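DNA repair and telomere maintenance protein nbs1 (Schizosaccharomyces pombe, PDB 3HUF) serves in the MRN complex as the adaptor whose FHA and BRCT domains bind phosphorylated partners such as Ctp1, supporting DNA double-strand break repair and telomere maintenance. Local coordinates at residues S160-V163 with G164-Y167; C291-I294 with E295-W298. All blocks are in the same frame, centred on the assembly; numbering follows the deposited sequence.

Interaction 1: residues S160-V163 with G164-Y167; sequences SITV and GTMY
Tyr167 N donates to Val163 O at 2.9 Å, tilted 24° from the carbonyl plane, and Met166 N donates to Thr162 O at 3.1 Å, this time in the plane; these bonds open the first turn of helix 163-170. A weak bond from Thr165 N reaches the same Thr162 O. Thr162 is the N-cap, its OG1 accepting weakly from Thr165 N at 3.4 Å, a bond that depends on OG1 lying between the backbone N and the carbonyl carbon (chi1 60°), turned in over the start of the helix. The side chains of the two threonines cross at about a right angle, Thr162 OG1 standing 3.0 Å from Thr165 OG1, while Asp121 holds Thr162 OG1 through its carboxylate. A water accepts from Thr162 N at 3.0 Å and also bonds Thr165 OG1, so backbone and hydroxyl are bridged where a capping box would join them directly. In the BRCT fold this is the entry to the helix between the third and fourth strands of the parallel sheet, here strands 150-152 and 174-176 of BRCT 1. Apolar contacts flank the cap. Met166 lies extended beyond CG (chi2 166°), which carries its methyl back along the preceding loop until CE is 3.4 Å from Ile161 O. Its CG meets Ile161 CD1 at 3.8 Å. The same CD1 touches Thr165 CG2 at 3.9 Å, these two side chains likewise running nearly perpendicular. Val163 points away from the following turn, and its side chain packs on Leu243 of helix 238-246; Tyr167 also leads outward, to His242 and Glu239 of that helix.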
# COMPACT_ATOMS: atom_id res chain seq x y z
N SER A 160 10.85 12.56 -18.41
CA SER A 160 11.12 11.17 -18.07
C SER A 160 10.60 10.80 -16.69
O SER A 160 10.64 11.64 -15.77
CB SER A 160 12.62 10.90 -18.11
OG SER A 160 13.14 11.06 -19.41
N ILE A 161 10.15 9.56 -16.52
CA ILE A 161 9.79 9.06 -15.18
C ILE A 161 11.05 8.65 -14.40
O ILE A 161 12.09 8.36 -14.99
CB ILE A 161 8.78 7.86 -15.22
CG1 ILE A 161 9.36 6.65 -15.96
CG2 ILE A 161 7.41 8.32 -15.76
CD1 ILE A 161 8.55 5.36 -15.78
N THR A 162 10.95 8.65 -13.08
CA THR A 162 12.09 8.32 -12.23
C THR A 162 12.26 6.82 -12.06
O THR A 162 11.34 6.05 -12.34
CB THR A 162 11.88 8.91 -10.82
OG1 THR A 162 10.70 8.35 -10.24
CG2 THR A 162 11.77 10.44 -10.86
N VAL A 163 13.44 6.42 -11.59
CA VAL A 163 13.75 5.02 -11.26
C VAL A 163 12.77 4.44 -10.23
O VAL A 163 12.42 3.26 -10.29
CB VAL A 163 15.18 4.86 -10.72
CG1 VAL A 163 15.57 3.39 -10.66
CG2 VAL A 163 16.15 5.60 -11.60
N GLY A 164 12.32 5.27 -9.29
CA GLY A 164 11.34 4.84 -8.29
C GLY A 164 10.05 4.41 -8.96
O GLY A 164 9.43 3.41 -8.57
N THR A 165 9.67 5.16 -10.00
CA THR A 165 8.47 4.84 -10.75
C THR A 165 8.64 3.55 -11.54
O THR A 165 7.76 2.69 -11.51
CB THR A 165 8.07 5.98 -11.70
OG1 THR A 165 7.98 7.19 -10.94
CG2 THR A 165 6.73 5.68 -12.34
N MET A 166 9.78 3.42 -12.22
CA MET A 166 10.08 2.23 -13.02
C MET A 166 10.04 0.98 -12.15
O MET A 166 9.48 -0.05 -12.54
CB MET A 166 11.47 2.35 -13.63
CG MET A 166 11.69 3.53 -14.55
SD MET A 166 13.46 3.76 -14.87
CE MET A 166 13.45 5.31 -15.80
N TYR A 167 10.66 1.09 -10.97
CA TYR A 167 10.71 0.02 -10.00
C TYR A 167 9.34 -0.37 -9.48
O TYR A 167 9.02 -1.55 -9.45
CB TYR A 167 11.64 0.40 -8.84
CG TYR A 167 11.92 -0.77 -7.91
CD1 TYR A 167 12.32 -2.01 -8.42
CD2 TYR A 167 11.81 -0.62 -6.53
CE1 TYR A 167 12.59 -3.08 -7.58
CE2 TYR A 167 12.08 -1.69 -5.68
CZ TYR A 167 12.47 -2.90 -6.20
OH TYR A 167 12.71 -3.94 -5.34
O HOH W 1 8.16 9.63 -12.36

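Interaction 2: residues C291-I294 with E295-W298; sequences CLTI and EQLW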
# COMPACT_ATOMS: atom_id res chain seq x y z
N CYS A 291 29.16 1.46 -20.26
CA CYS A 291 28.23 1.83 -19.18
C CYS A 291 26.86 2.33 -19.65
O CYS A 291 26.73 2.91 -20.73
CB CYS A 291 28.87 2.88 -18.26
SG CYS A 291 30.44 2.37 -17.52
N LEU A 292 25.86 2.09 -18.80
CA LEU A 292 24.47 2.52 -18.98
C LEU A 292 23.89 2.94 -17.64
O LEU A 292 24.27 2.39 -16.60
CB LEU A 292 23.62 1.36 -19.50
CG LEU A 292 23.86 0.81 -20.91
CD1 LEU A 292 23.23 -0.57 -21.04
CD2 LEU A 292 23.31 1.76 -21.98
N THR A 293 22.98 3.92 -17.65
CA THR A 293 22.13 4.20 -16.49
C THR A 293 20.88 3.32 -16.61
O THR A 293 20.57 2.84 -17.71
CB THR A 293 21.71 5.70 -16.37
OG1 THR A 293 20.97 6.10 -17.53
CG2 THR A 293 22.93 6.60 -16.21
N ILE A 294 20.18 3.11 -15.50
CA ILE A 294 18.88 2.43 -15.52
C ILE A 294 17.88 3.23 -16.38
O ILE A 294 17.08 2.67 -17.12
CB ILE A 294 18.30 2.22 -14.11
CG1 ILE A 294 19.36 1.63 -13.17
CG2 ILE A 294 17.08 1.31 -14.17
CD1 ILE A 294 18.89 1.31 -11.76
N GLU A 295 17.98 4.55 -16.26
CA GLU A 295 17.22 5.50 -17.07
C GLU A 295 17.41 5.23 -18.56
O GLU A 295 16.44 5.21 -19.32
CB GLU A 295 17.61 6.95 -16.71
CG GLU A 295 17.10 7.45 -15.34
CD GLU A 295 18.03 7.14 -14.15
OE1 GLU A 295 18.89 6.23 -14.23
OE2 GLU A 295 17.90 7.82 -13.10
N GLN A 296 18.65 4.98 -18.97
CA GLN A 296 18.96 4.65 -20.36
C GLN A 296 18.47 3.25 -20.72
O GLN A 296 18.01 3.00 -21.84
CB GLN A 296 20.46 4.77 -20.62
CG GLN A 296 20.95 6.21 -20.76
CD GLN A 296 22.48 6.33 -20.65
OE1 GLN A 296 23.09 5.81 -19.71
NE2 GLN A 296 23.09 7.02 -21.60
N LEU A 297 18.56 2.34 -19.76
CA LEU A 297 18.13 0.95 -19.92
C LEU A 297 16.61 0.83 -20.08
O LEU A 297 16.13 -0.03 -20.81
CB LEU A 297 18.58 0.12 -18.71
CG LEU A 297 19.34 -1.19 -18.86
CD1 LEU A 297 19.16 -2.02 -17.60
CD2 LEU A 297 18.92 -1.98 -20.08
N TRP A 298 15.86 1.68 -19.37
CA TRP A 298 14.40 1.74 -19.46
C TRP A 298 13.95 2.18 -20.86
O TRP A 298 12.98 1.63 -21.40
CB TRP A 298 13.85 2.69 -18.40
CG TRP A 298 12.35 2.74 -18.27
CD1 TRP A 298 11.52 3.71 -18.76
CD2 TRP A 298 11.50 1.80 -17.59
NE1 TRP A 298 10.21 3.43 -18.42
CE2 TRP A 298 10.17 2.26 -17.71
CE3 TRP A 298 11.74 0.61 -16.88
CZ2 TRP A 298 9.08 1.57 -17.16
CZ3 TRP A 298 10.65 -0.08 -16.33
CH2 TRP A 298 9.34 0.41 -16.48
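The carboxamide of Gln296 turns its oxygen back onto Thr293. Thr293 N lies in the plane of that group and donates to Gln296 OE1 at 2.8 Å, whereas Thr293 OG1, tilted 32° from the plane, donates to the same OE1 from the side at 3.1 Å. Two bonds thus grip one oxygen and should limit rotation of the amide. The indole of Trp298 leads away from 291-294: Met166 CG lies over one face, and Ile161 CD1 comes in at the NE1 edge from that same side, where NE1 also donates to Gln214 O. A chi1 of 60° swings Thr293 OG1 toward the first turn, where it accepts from Gln296 N at 3.0 Å. A valine in place of Thr293 would probably leave Gln296 N without its cap and Gln296 OE1 with one donor fewer. Regular helix bonds follow, Leu297 N to Thr293 O at 2.9 Å and Trp298 N to Ile294 O at 2.7 Å. Leu292 CD1 comes no nearer than 4.5 Å to Leu297 CG, a loose apolar contact. These reciprocal bonds between Thr293 and Gln296 define a capping box, placed where the last strand of the BRCT 2 sheet passes into its C-terminal helix.

In the fold
Following the chain, interaction 1 comes first, in BRCT 1, where the loop after strand 150-152 turns into helix 163-170; interaction 2 comes later, in BRCT 2, where strand 291-293 runs into helix 294-302. Each closes a single helical turn, and the two stand in series without nesting or crossing. Their centres are nevertheless only about 11 Å apart, and they touch: Val163 CG2 is 3.2 Å from Glu295 OE2. Helix 163-170 packs against helices 238-246 and 294-302, the three-helix interface familiar from tandem BRCT repeats. Gln214, from the linking region, fastens both sides, bonding Ile161 N through OE1 and Trp298 NE1 through its backbone O.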